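Local structure of C-glycoside 3-oxidase (7DVE) at residues E156-L161 and P489-V494; G130-P135 and P199-R204. The protein oxidises the C3 hydroxyl of the sugar in certain C-glycosides, such as isoorientin and mangiferin, using FAD and passing the electrons to oxygen to give hydrogen peroxide. All coordinates share one frame; numbering follows the deposited sequence.

Overall arrangement
Interaction 1 (156-161 with 489-494) and interaction 2 (130-135 with 199-204) have centres 9 Å apart and meet around the pyrimidine end of the isoalloxazine, gripping different atoms of it. T490 of interaction 1 takes the carbonyl O2, while A131 of interaction 2 pairs with O4 and N3. The two contacts also join directly. E158 OE2 makes a salt bridge of 2.6 Å with R134 NE, and L491 CD2 rests 3.5 Å from C132 O. Their segments alternate along the chain. The loop 130-135 lies against both helix 149-161 and the N-terminal part of helix 490-510, close to the flavin.

Interaction 1: E156-L161 and P489-V494; sequences EGERLL and PTLTGV. With FAD (flavin-adenine dinucleotide), chain C.
L491 turns its CG anti to its backbone N (chi1 179°), and V494 does the same with CG1, which sends both side chains against the backbone of helix 149-161 at G157. L491 CD1 comes down on the peptide that joins G157 to E158, 3.4 Å from G157 C. V494 CG1 lies 3.8 Å from G157 CA. G157, lacking a side chain, lets L491 CD1 reach the backbone. The axes of the two short helical segments pass 8.9 Å apart at 108°, a steep crossing with the glycine beneath the two apolar side chains. L161 and L160 flank it: L161 CD1 packs against L491 CD1, and L160 CD1 touches V494 CG1, while L160 and V494 both also reach T23 of helix 19-31. The other methyl of L491, CD2, lies against the CG and OE2 of E158, whose polar end is held by R134 in a salt bridge. In this GMC oxidoreductase, the N-terminal part of helix 490-510 lies at the flavin, and the contact therefore joins helix 149-161 to the turn of helix that carries an FAD-binding residue. T490 holds FAD O2 through its backbone N at 3.2 Å. Its OG1 also points to O2, at 2.5 Å, a distance too short to be taken at face value. With OG1 set beside its own backbone N (chi1 -43°), hydroxyl and amide converge on the same oxygen. OG1 is in addition the acceptor for the ribityl hydroxyl FAD O3' at 2.9 Å, so one side chain bridges ring and ribityl chain. Donors at O2 would probably help stabilise negative charge on the reduced flavin. Within helix 149-161, R159, which also pairs with E30, grips E156 side-on with NE and NH2, one nitrogen to each carboxylate oxygen.

Interaction 2: G130-P135 and P199-R204; sequences GACPRP and PLAVHR. With FAD (flavin-adenine dinucleotide), chain C.
Two backbone hydrogen bonds tie G130 and C132 to A201 and P199, framing a single beta bridge between A131 and L200. A201 N gives a nearly straight bond to G130 O (2.7 Å, 174° at the hydrogen). C132 N donates to P199 O, also at 2.7 Å. Between them L200 CA adds a CA-H...O contact to G130 O, so this carbonyl meets two neighbouring groups of strand 196-204. G130 has a positive phi (67°), which itself favours glycine. A201 is the centre of an inverse gamma turn, consistent with the pairing to the loop being limited to one bridge; A201 and H203 also pair through their backbones with S213 and V211.

The apolar contacts are few. C132 SG, placed beside its own backbone N (chi1 -70°), packs 3.8 Å from A201 CB, and both residues also touch L161 of helix 149-161. L200 starts out pointing away from the loop, yet its CD2 folds back to 3.7 Å from A131 CA and lies near A131 CB. The ring of P199 lies by C132 O.

In the polar contacts to the cofactor, two consecutive peptides each face both ways: 130-131 gives its O to A201 and its N-H to FAD O4 (A131 N to O4, 2.9 Å), and 131-132 gives its N-H to P199 and its O to FAD N3 (A131 O to N3, 2.8 Å). A131 thus meets O4 and N3 through its main chain, leaving O2 to T490. While A131 serves the flavin, its neighbours G130 and C132 bond the strand, fixing the loop between strand and flavin. The donor at O4 would probably favour electron density on the pyrimidine carbonyls as the flavin is reduced.

Interaction 1: E156-L161 and P489-V494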
ATOM      1  N   GLU A 156      11.181  12.259   3.232  1.00 59.66           N
ATOM      2  CA  GLU A 156      11.501  11.269   4.254  1.00 60.37           C
ATOM      3  C   GLU A 156      10.952   9.881   3.901  1.00 61.72           C
ATOM      4  O   GLU A 156      11.626   8.869   4.119  1.00 60.54           O
ATOM      5  CB  GLU A 156      10.987  11.750   5.604  1.00 62.91           C
ATOM      6  CG  GLU A 156      11.969  12.678   6.269  1.00 66.09           C
ATOM      7  CD  GLU A 156      13.220  11.961   6.722  1.00 65.71           C
ATOM      8  OE1 GLU A 156      14.191  11.835   5.924  1.00 67.15           O
ATOM      9  OE2 GLU A 156      13.225  11.534   7.898  1.00 67.28           O
ATOM     10  N   GLY A 157       9.745   9.805   3.334  1.00 60.13           N
ATOM     11  CA  GLY A 157       9.214   8.505   2.938  1.00 57.35           C
ATOM     12  C   GLY A 157       9.999   7.865   1.804  1.00 57.41           C
ATOM     13  O   GLY A 157      10.206   6.645   1.788  1.00 56.72           O
ATOM     14  N   GLU A 158      10.425   8.672   0.825  1.00 57.71           N
ATOM     15  CA  GLU A 158      11.325   8.180  -0.225  1.00 58.16           C
ATOM     16  C   GLU A 158      12.643   7.670   0.355  1.00 57.11           C
ATOM     17  O   GLU A 158      13.210   6.686  -0.133  1.00 55.45           O
ATOM     18  CB  GLU A 158      11.590   9.287  -1.240  1.00 55.96           C
ATOM     19  CG  GLU A 158      10.371   9.564  -2.107  1.00 54.79           C
ATOM     20  CD  GLU A 158      10.304  10.995  -2.603  1.00 58.77           C
ATOM     21  OE1 GLU A 158      11.248  11.781  -2.337  1.00 55.36           O
ATOM     22  OE2 GLU A 158       9.305  11.332  -3.274  1.00 57.40           O
ATOM     23  N   ARG A 159      13.141   8.313   1.411  1.00 58.05           N
ATOM     24  CA  ARG A 159      14.320   7.769   2.089  1.00 59.41           C
ATOM     25  C   ARG A 159      14.004   6.442   2.783  1.00 58.87           C
ATOM     26  O   ARG A 159      14.804   5.497   2.746  1.00 56.34           O
ATOM     27  CB  ARG A 159      14.855   8.782   3.086  1.00 59.66           C
ATOM     28  CG  ARG A 159      15.800   8.216   4.116  1.00 63.03           C
ATOM     29  CD  ARG A 159      16.300   9.320   5.029  1.00 64.08           C
ATOM     30  NE  ARG A 159      15.413   9.560   6.170  1.00 65.21           N
ATOM     31  CZ  ARG A 159      15.490   8.919   7.332  1.00 66.45           C
ATOM     32  NH1 ARG A 159      16.345   7.926   7.519  1.00 67.46           N
ATOM     33  NH2 ARG A 159      14.708   9.301   8.341  1.00 64.79           N
ATOM     34  N   LEU A 160      12.836   6.346   3.417  1.00 57.79           N
ATOM     35  CA  LEU A 160      12.511   5.119   4.135  1.00 57.18           C
ATOM     36  C   LEU A 160      12.386   3.946   3.168  1.00 57.15           C
ATOM     37  O   LEU A 160      12.802   2.824   3.478  1.00 57.57           O
ATOM     38  CB  LEU A 160      11.230   5.297   4.944  1.00 55.44           C
ATOM     39  CG  LEU A 160      11.290   6.249   6.143  1.00 60.64           C
ATOM     40  CD1 LEU A 160      10.158   5.945   7.095  1.00 58.75           C
ATOM     41  CD2 LEU A 160      12.619   6.179   6.886  1.00 59.08           C
ATOM     42  N   LEU A 161      11.845   4.191   1.981  1.00 55.14           N
ATOM     43  CA  LEU A 161      11.598   3.131   1.024  1.00 54.07           C
ATOM     44  C   LEU A 161      12.743   2.937   0.041  1.00 54.47           C
ATOM     45  O   LEU A 161      12.682   2.010  -0.765  1.00 58.27           O
ATOM     46  CB  LEU A 161      10.281   3.408   0.266  1.00 55.12           C
ATOM     47  CG  LEU A 161       8.963   3.360   1.075  1.00 55.40           C
ATOM     48  CD1 LEU A 161       7.877   4.277   0.477  1.00 54.08           C
ATOM     49  CD2 LEU A 161       8.427   1.948   1.188  1.00 52.84           C
ATOM     50  N   PRO A 489      -0.770   4.801  -3.288  1.00 51.78           N
ATOM     51  CA  PRO A 489      -0.852   5.561  -2.031  1.00 51.18           C
ATOM     52  C   PRO A 489       0.268   5.322  -1.037  1.00 49.01           C
ATOM     53  O   PRO A 489       0.407   6.108  -0.094  1.00 50.12           O
ATOM     54  CB  PRO A 489      -2.186   5.093  -1.439  1.00 46.94           C
ATOM     55  CG  PRO A 489      -2.289   3.692  -1.912  1.00 49.40           C
ATOM     56  CD  PRO A 489      -1.739   3.692  -3.325  1.00 46.93           C
ATOM     57  N   THR A 490       1.049   4.252  -1.198  1.00 47.20           N
ATOM     58  CA  THR A 490       1.926   3.827  -0.112  1.00 48.14           C
ATOM     59  C   THR A 490       2.902   4.932   0.299  1.00 50.83           C
ATOM     60  O   THR A 490       3.069   5.202   1.493  1.00 50.83           O
ATOM     61  CB  THR A 490       2.684   2.558  -0.496  1.00 51.22           C
ATOM     62  OG1 THR A 490       1.793   1.653  -1.151  1.00 50.09           O
ATOM     63  CG2 THR A 490       3.211   1.877   0.779  1.00 52.51           C
ATOM     64  N   LEU A 491       3.578   5.567  -0.664  1.00 50.95           N
ATOM     65  CA  LEU A 491       4.521   6.620  -0.293  1.00 50.69           C
ATOM     66  C   LEU A 491       3.842   7.667   0.577  1.00 54.27           C
ATOM     67  O   LEU A 491       4.429   8.141   1.561  1.00 50.79           O
ATOM     68  CB  LEU A 491       5.120   7.289  -1.527  1.00 48.80           C
ATOM     69  CG  LEU A 491       6.115   8.438  -1.203  1.00 53.30           C
ATOM     70  CD1 LEU A 491       7.211   8.017  -0.211  1.00 49.35           C
ATOM     71  CD2 LEU A 491       6.792   8.949  -2.464  1.00 51.89           C
ATOM     72  N   THR A 492       2.589   8.018   0.242  1.00 49.96           N
ATOM     73  CA  THR A 492       1.889   9.047   1.006  1.00 52.52           C
ATOM     74  C   THR A 492       1.525   8.558   2.404  1.00 53.62           C
ATOM     75  O   THR A 492       1.688   9.301   3.388  1.00 52.76           O
ATOM     76  CB  THR A 492       0.635   9.505   0.265  1.00 52.58           C
ATOM     77  OG1 THR A 492       1.026  10.041  -1.004  1.00 51.25           O
ATOM     78  CG2 THR A 492      -0.062  10.599   1.074  1.00 51.66           C
ATOM     79  N   GLY A 493       1.013   7.321   2.503  1.00 52.80           N
ATOM     80  CA  GLY A 493       0.762   6.725   3.810  1.00 52.68           C
ATOM     81  C   GLY A 493       2.001   6.689   4.688  1.00 52.98           C
ATOM     82  O   GLY A 493       1.941   7.036   5.870  1.00 54.84           O
ATOM     83  N   VAL A 494       3.148   6.302   4.113  1.00 51.93           N
ATOM     84  CA  VAL A 494       4.409   6.302   4.854  1.00 52.58           C
ATOM     85  C   VAL A 494       4.792   7.725   5.296  1.00 54.99           C
ATOM     86  O   VAL A 494       5.242   7.931   6.429  1.00 53.72           O
ATOM     87  CB  VAL A 494       5.511   5.620   4.017  1.00 54.91           C
ATOM     88  CG1 VAL A 494       6.920   5.991   4.526  1.00 53.97           C
ATOM     89  CG2 VAL A 494       5.307   4.095   4.040  1.00 52.59           C
TER
HETATM   90  PA  FAD C 801      -0.310  -3.691   4.787  1.00 52.71           P
HETATM   91  O1A FAD C 801      -1.537  -4.475   4.506  1.00 53.98           O
HETATM   92  O2A FAD C 801       0.737  -3.601   3.743  1.00 51.84           O
HETATM   93  O5B FAD C 801       0.241  -4.365   6.145  1.00 55.82           O
HETATM   94  C5B FAD C 801      -0.627  -4.460   7.277  1.00 52.77           C
HETATM   95  C4B FAD C 801      -0.219  -5.627   8.140  1.00 54.23           C
HETATM   96  O4B FAD C 801      -1.112  -5.589   9.292  1.00 55.29           O
HETATM   97  C3B FAD C 801      -0.509  -6.968   7.435  1.00 56.76           C
HETATM   98  O3B FAD C 801       0.692  -7.763   7.469  1.00 55.53           O
HETATM   99  C2B FAD C 801      -1.586  -7.568   8.350  1.00 54.00           C
HETATM  100  O2B FAD C 801      -1.452  -8.986   8.473  1.00 53.14           O
HETATM  101  C1B FAD C 801      -1.270  -6.941   9.693  1.00 56.53           C
HETATM  102  N9A FAD C 801      -2.457  -7.026  10.619  1.00 58.82           N
HETATM  103  C8A FAD C 801      -3.675  -6.606  10.242  1.00 57.00           C
HETATM  104  N7A FAD C 801      -4.522  -6.791  11.261  1.00 58.51           N
HETATM  105  C5A FAD C 801      -3.841  -7.332  12.274  1.00 61.01           C
HETATM  106  C6A FAD C 801      -4.226  -7.686  13.507  1.00 63.10           C
HETATM  107  N6A FAD C 801      -5.511  -7.491  13.803  1.00 63.88           N
HETATM  108  N1A FAD C 801      -3.371  -8.209  14.408  1.00 63.15           N
HETATM  109  C2A FAD C 801      -2.040  -8.381  14.023  1.00 63.43           C
HETATM  110  N3A FAD C 801      -1.653  -7.989  12.728  1.00 60.31           N
HETATM  111  C4A FAD C 801      -2.561  -7.473  11.881  1.00 60.47           C
HETATM  112  N1  FAD C 801       1.159   0.134  -3.634  1.00 46.90           N
HETATM  113  C2  FAD C 801       1.825   1.221  -4.174  1.00 48.94           C
HETATM  114  O2  FAD C 801       1.850   2.260  -3.524  1.00 47.44           O
HETATM  115  N3  FAD C 801       2.436   1.122  -5.435  1.00 49.43           N
HETATM  116  C4  FAD C 801       2.415  -0.105  -6.135  1.00 46.34           C
HETATM  117  O4  FAD C 801       2.975  -0.186  -7.233  1.00 44.99           O
HETATM  118  C4X FAD C 801       1.741  -1.186  -5.577  1.00 47.60           C
HETATM  119  N5  FAD C 801       1.631  -2.375  -6.220  1.00 48.00           N
HETATM  120  C5X FAD C 801       1.082  -3.445  -5.574  1.00 47.91           C
HETATM  121  C6  FAD C 801       1.084  -4.723  -6.165  1.00 46.89           C
HETATM  122  C7  FAD C 801       0.584  -5.841  -5.507  1.00 47.81           C
HETATM  123  C7M FAD C 801       0.611  -7.236  -6.182  1.00 47.59           C
HETATM  124  C8  FAD C 801       0.054  -5.695  -4.224  1.00 47.10           C
HETATM  125  C8M FAD C 801      -0.507  -6.925  -3.485  1.00 46.92           C
HETATM  126  C9  FAD C 801       0.038  -4.426  -3.629  1.00 48.01           C
HETATM  127  C9A FAD C 801       0.542  -3.294  -4.296  1.00 46.91           C
HETATM  128  N10 FAD C 801       0.512  -2.065  -3.734  1.00 48.35           N
HETATM  129  C10 FAD C 801       1.129  -1.042  -4.329  1.00 47.89           C
HETATM  130  C1' FAD C 801      -0.164  -1.785  -2.435  1.00 47.91           C
HETATM  131  C2' FAD C 801       0.757  -1.768  -1.209  1.00 49.69           C
HETATM  132  O2' FAD C 801       1.245  -3.103  -0.990  1.00 49.02           O
HETATM  133  C3' FAD C 801      -0.004  -1.209   0.039  1.00 48.66           C
HETATM  134  O3' FAD C 801      -0.434   0.136  -0.215  1.00 49.14           O
HETATM  135  C4' FAD C 801       0.909  -1.141   1.264  1.00 50.60           C
HETATM  136  O4' FAD C 801       1.426  -2.433   1.544  1.00 49.37           O
HETATM  137  C5' FAD C 801       0.115  -0.640   2.502  1.00 52.64           C
HETATM  138  O5' FAD C 801       0.908  -0.784   3.697  1.00 52.08           O
HETATM  139  P   FAD C 801       0.277  -0.907   5.183  1.00 53.84           P
HETATM  140  O1P FAD C 801       1.300  -1.287   6.195  1.00 54.13           O
HETATM  141  O2P FAD C 801      -0.506   0.332   5.374  1.00 54.87           O
HETATM  142  O3P FAD C 801      -0.705  -2.193   5.216  1.00 54.12           O

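Interaction 2: G130-P135 and P199-R204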
ATOM      1  N   GLY A 130       5.883  -1.873  -6.103  1.00 47.30           N
ATOM      2  CA  GLY A 130       6.840  -0.861  -5.690  1.00 47.01           C
ATOM      3  C   GLY A 130       6.743   0.522  -6.303  1.00 48.02           C
ATOM      4  O   GLY A 130       7.681   1.297  -6.119  1.00 46.16           O
ATOM      5  N   ALA A 131       5.663   0.885  -7.008  1.00 44.41           N
ATOM      6  CA  ALA A 131       5.608   2.208  -7.630  1.00 46.08           C
ATOM      7  C   ALA A 131       5.256   3.292  -6.597  1.00 51.05           C
ATOM      8  O   ALA A 131       4.270   3.159  -5.854  1.00 49.01           O
ATOM      9  CB  ALA A 131       4.614   2.215  -8.785  1.00 43.13           C
ATOM     10  N   CYS A 132       6.053   4.377  -6.556  1.00 47.49           N
ATOM     11  CA  CYS A 132       5.950   5.383  -5.495  1.00 48.27           C
ATOM     12  C   CYS A 132       5.885   6.820  -6.010  1.00 50.48           C
ATOM     13  O   CYS A 132       6.735   7.644  -5.669  1.00 52.44           O
ATOM     14  CB  CYS A 132       7.122   5.248  -4.527  1.00 47.49           C
ATOM     15  SG  CYS A 132       7.102   3.783  -3.492  1.00 47.75           S
ATOM     16  N   PRO A 133       4.849   7.183  -6.761  1.00 50.31           N
ATOM     17  CA  PRO A 133       4.698   8.591  -7.152  1.00 50.51           C
ATOM     18  C   PRO A 133       4.288   9.471  -5.979  1.00 53.44           C
ATOM     19  O   PRO A 133       3.779   9.009  -4.951  1.00 49.83           O
ATOM     20  CB  PRO A 133       3.596   8.553  -8.214  1.00 51.15           C
ATOM     21  CG  PRO A 133       2.764   7.380  -7.839  1.00 52.27           C
ATOM     22  CD  PRO A 133       3.686   6.369  -7.154  1.00 51.96           C
ATOM     23  N   ARG A 134       4.523  10.790  -6.156  1.00 52.52           N
ATOM     24  CA  ARG A 134       4.033  11.813  -5.249  1.00 53.11           C
ATOM     25  C   ARG A 134       2.641  12.248  -5.689  1.00 54.16           C
ATOM     26  O   ARG A 134       2.342  12.237  -6.886  1.00 56.16           O
ATOM     27  CB  ARG A 134       4.973  13.015  -5.245  1.00 54.63           C
ATOM     28  CG  ARG A 134       6.282  12.771  -4.500  1.00 53.97           C
ATOM     29  CD  ARG A 134       7.152  14.009  -4.491  1.00 55.66           C
ATOM     30  NE  ARG A 134       8.411  13.770  -3.791  1.00 55.89           N
ATOM     31  CZ  ARG A 134       8.960  14.625  -2.941  1.00 60.95           C
ATOM     32  NH1 ARG A 134       8.392  15.792  -2.668  1.00 62.49           N
ATOM     33  NH2 ARG A 134      10.104  14.298  -2.338  1.00 62.12           N
ATOM     34  N   PRO A 135       1.764  12.604  -4.755  1.00 54.49           N
ATOM     35  CA  PRO A 135       0.467  13.159  -5.147  1.00 56.73           C
ATOM     36  C   PRO A 135       0.651  14.517  -5.810  1.00 59.37           C
ATOM     37  O   PRO A 135       1.577  15.267  -5.492  1.00 59.33           O
ATOM     38  CB  PRO A 135      -0.284  13.286  -3.819  1.00 56.48           C
ATOM     39  CG  PRO A 135       0.805  13.424  -2.785  1.00 54.99           C
ATOM     40  CD  PRO A 135       1.940  12.579  -3.291  1.00 57.21           C
ATOM     41  N   PRO A 199       9.128   6.696  -9.997  1.00 50.11           N
ATOM     42  CA  PRO A 199       9.960   6.464  -8.804  1.00 48.77           C
ATOM     43  C   PRO A 199       9.556   5.153  -8.152  1.00 47.66           C
ATOM     44  O   PRO A 199       8.370   4.910  -7.920  1.00 50.41           O
ATOM     45  CB  PRO A 199       9.675   7.675  -7.905  1.00 46.03           C
ATOM     46  CG  PRO A 199       8.880   8.646  -8.728  1.00 46.01           C
ATOM     47  CD  PRO A 199       8.332   7.935  -9.926  1.00 50.87           C
ATOM     48  N   LEU A 200      10.538   4.283  -7.893  1.00 49.05           N
ATOM     49  CA  LEU A 200      10.260   2.895  -7.525  1.00 47.51           C
ATOM     50  C   LEU A 200      10.946   2.519  -6.222  1.00 49.63           C
ATOM     51  O   LEU A 200      12.110   2.862  -5.998  1.00 52.68           O
ATOM     52  CB  LEU A 200      10.713   1.908  -8.624  1.00 46.89           C
ATOM     53  CG  LEU A 200       9.988   1.825  -9.968  1.00 48.42           C
ATOM     54  CD1 LEU A 200      10.784   0.941 -10.957  1.00 42.88           C
ATOM     55  CD2 LEU A 200       8.487   1.313  -9.819  1.00 44.29           C
ATOM     56  N   ALA A 201      10.239   1.764  -5.388  1.00 48.93           N
ATOM     57  CA  ALA A 201      10.794   1.266  -4.130  1.00 51.87           C
ATOM     58  C   ALA A 201      11.500  -0.038  -4.454  1.00 51.41           C
ATOM     59  O   ALA A 201      10.925  -1.123  -4.355  1.00 49.50           O
ATOM     60  CB  ALA A 201       9.702   1.084  -3.086  1.00 49.73           C
ATOM     61  N   VAL A 202      12.760   0.073  -4.875  1.00 51.41           N
ATOM     62  CA  VAL A 202      13.502  -1.052  -5.433  1.00 51.73           C
ATOM     63  C   VAL A 202      14.958  -0.897  -5.017  1.00 53.22           C
ATOM     64  O   VAL A 202      15.427   0.216  -4.775  1.00 51.37           O
ATOM     65  CB  VAL A 202      13.348  -1.107  -6.976  1.00 48.98           C
ATOM     66  CG1 VAL A 202      14.256  -0.070  -7.656  1.00 50.64           C
ATOM     67  CG2 VAL A 202      13.695  -2.447  -7.479  1.00 50.34           C
ATOM     68  N   HIS A 203      15.673  -2.020  -4.925  1.00 51.33           N
ATOM     69  CA  HIS A 203      17.105  -1.995  -4.645  1.00 53.42           C
ATOM     70  C   HIS A 203      17.765  -3.198  -5.300  1.00 56.23           C
ATOM     71  O   HIS A 203      17.102  -4.143  -5.739  1.00 56.25           O
ATOM     72  CB  HIS A 203      17.404  -1.999  -3.137  1.00 52.76           C
ATOM     73  CG  HIS A 203      16.982  -3.263  -2.450  1.00 53.94           C
ATOM     74  ND1 HIS A 203      15.704  -3.458  -1.966  1.00 52.88           N
ATOM     75  CD2 HIS A 203      17.654  -4.413  -2.203  1.00 54.14           C
ATOM     76  CE1 HIS A 203      15.615  -4.662  -1.430  1.00 52.52           C
ATOM     77  NE2 HIS A 203      16.782  -5.268  -1.570  1.00 55.06           N
ATOM     78  N   ARG A 204      19.088  -3.164  -5.345  1.00 54.56           N
ATOM     79  CA  ARG A 204      19.869  -4.276  -5.851  1.00 59.52           C
ATOM     80  C   ARG A 204      20.333  -5.151  -4.699  1.00 62.16           C
ATOM     81  O   ARG A 204      20.783  -4.655  -3.662  1.00 61.94           O
ATOM     82  CB  ARG A 204      21.082  -3.781  -6.637  1.00 59.03           C
ATOM     83  CG  ARG A 204      20.694  -2.952  -7.838  1.00 59.86           C
ATOM     84  CD  ARG A 204      21.569  -3.219  -9.041  1.00 62.04           C
ATOM     85  NE  ARG A 204      20.991  -2.559 -10.204  1.00 63.15           N
ATOM     86  CZ  ARG A 204      20.589  -3.182 -11.302  1.00 61.61           C
ATOM     87  NH1 ARG A 204      20.749  -4.486 -11.458  1.00 59.30           N
ATOM     88  NH2 ARG A 204      20.022  -2.475 -12.270  1.00 60.65           N
TER
HETATM   89  PA  FAD C 801      -0.310  -3.691   4.787  1.00 52.71           P
HETATM   90  O1A FAD C 801      -1.537  -4.475   4.506  1.00 53.98           O
HETATM   91  O2A FAD C 801       0.737  -3.601   3.743  1.00 51.84           O
HETATM   92  O5B FAD C 801       0.241  -4.365   6.145  1.00 55.82           O
HETATM   93  C5B FAD C 801      -0.627  -4.460   7.277  1.00 52.77           C
HETATM   94  C4B FAD C 801      -0.219  -5.627   8.140  1.00 54.23           C
HETATM   95  O4B FAD C 801      -1.112  -5.589   9.292  1.00 55.29           O
HETATM   96  C3B FAD C 801      -0.509  -6.968   7.435  1.00 56.76           C
HETATM   97  O3B FAD C 801       0.692  -7.763   7.469  1.00 55.53           O
HETATM   98  C2B FAD C 801      -1.586  -7.568   8.350  1.00 54.00           C
HETATM   99  O2B FAD C 801      -1.452  -8.986   8.473  1.00 53.14           O
HETATM  100  C1B FAD C 801      -1.270  -6.941   9.693  1.00 56.53           C
HETATM  101  N9A FAD C 801      -2.457  -7.026  10.619  1.00 58.82           N
HETATM  102  C8A FAD C 801      -3.675  -6.606  10.242  1.00 57.00           C
HETATM  103  N7A FAD C 801      -4.522  -6.791  11.261  1.00 58.51           N
HETATM  104  C5A FAD C 801      -3.841  -7.332  12.274  1.00 61.01           C
HETATM  105  C6A FAD C 801      -4.226  -7.686  13.507  1.00 63.10           C
HETATM  106  N6A FAD C 801      -5.511  -7.491  13.803  1.00 63.88           N
HETATM  107  N1A FAD C 801      -3.371  -8.209  14.408  1.00 63.15           N
HETATM  108  C2A FAD C 801      -2.040  -8.381  14.023  1.00 63.43           C
HETATM  109  N3A FAD C 801      -1.653  -7.989  12.728  1.00 60.31           N
HETATM  110  C4A FAD C 801      -2.561  -7.473  11.881  1.00 60.47           C
HETATM  111  N1  FAD C 801       1.159   0.134  -3.634  1.00 46.90           N
HETATM  112  C2  FAD C 801       1.825   1.221  -4.174  1.00 48.94           C
HETATM  113  O2  FAD C 801       1.850   2.260  -3.524  1.00 47.44           O
HETATM  114  N3  FAD C 801       2.436   1.122  -5.435  1.00 49.43           N
HETATM  115  C4  FAD C 801       2.415  -0.105  -6.135  1.00 46.34           C
HETATM  116  O4  FAD C 801       2.975  -0.186  -7.233  1.00 44.99           O
HETATM  117  C4X FAD C 801       1.741  -1.186  -5.577  1.00 47.60           C
HETATM  118  N5  FAD C 801       1.631  -2.375  -6.220  1.00 48.00           N
HETATM  119  C5X FAD C 801       1.082  -3.445  -5.574  1.00 47.91           C
HETATM  120  C6  FAD C 801       1.084  -4.723  -6.165  1.00 46.89           C
HETATM  121  C7  FAD C 801       0.584  -5.841  -5.507  1.00 47.81           C
HETATM  122  C7M FAD C 801       0.611  -7.236  -6.182  1.00 47.59           C
HETATM  123  C8  FAD C 801       0.054  -5.695  -4.224  1.00 47.10           C
HETATM  124  C8M FAD C 801      -0.507  -6.925  -3.485  1.00 46.92           C
HETATM  125  C9  FAD C 801       0.038  -4.426  -3.629  1.00 48.01           C
HETATM  126  C9A FAD C 801       0.542  -3.294  -4.296  1.00 46.91           C
HETATM  127  N10 FAD C 801       0.512  -2.065  -3.734  1.00 48.35           N
HETATM  128  C10 FAD C 801       1.129  -1.042  -4.329  1.00 47.89           C
HETATM  129  C1' FAD C 801      -0.164  -1.785  -2.435  1.00 47.91           C
HETATM  130  C2' FAD C 801       0.757  -1.768  -1.209  1.00 49.69           C
HETATM  131  O2' FAD C 801       1.245  -3.103  -0.990  1.00 49.02           O
HETATM  132  C3' FAD C 801      -0.004  -1.209   0.039  1.00 48.66           C
HETATM  133  O3' FAD C 801      -0.434   0.136  -0.215  1.00 49.14           O
HETATM  134  C4' FAD C 801       0.909  -1.141   1.264  1.00 50.60           C
HETATM  135  O4' FAD C 801       1.426  -2.433   1.544  1.00 49.37           O
HETATM  136  C5' FAD C 801       0.115  -0.640   2.502  1.00 52.64           C
HETATM  137  O5' FAD C 801       0.908  -0.784   3.697  1.00 52.08           O
HETATM  138  P   FAD C 801       0.277  -0.907   5.183  1.00 53.84           P
HETATM  139  O1P FAD C 801       1.300  -1.287   6.195  1.00 54.13           O
HETATM  140  O2P FAD C 801      -0.506   0.332   5.374  1.00 54.87           O
HETATM  141  O3P FAD C 801      -0.705  -2.193   5.216  1.00 54.12           O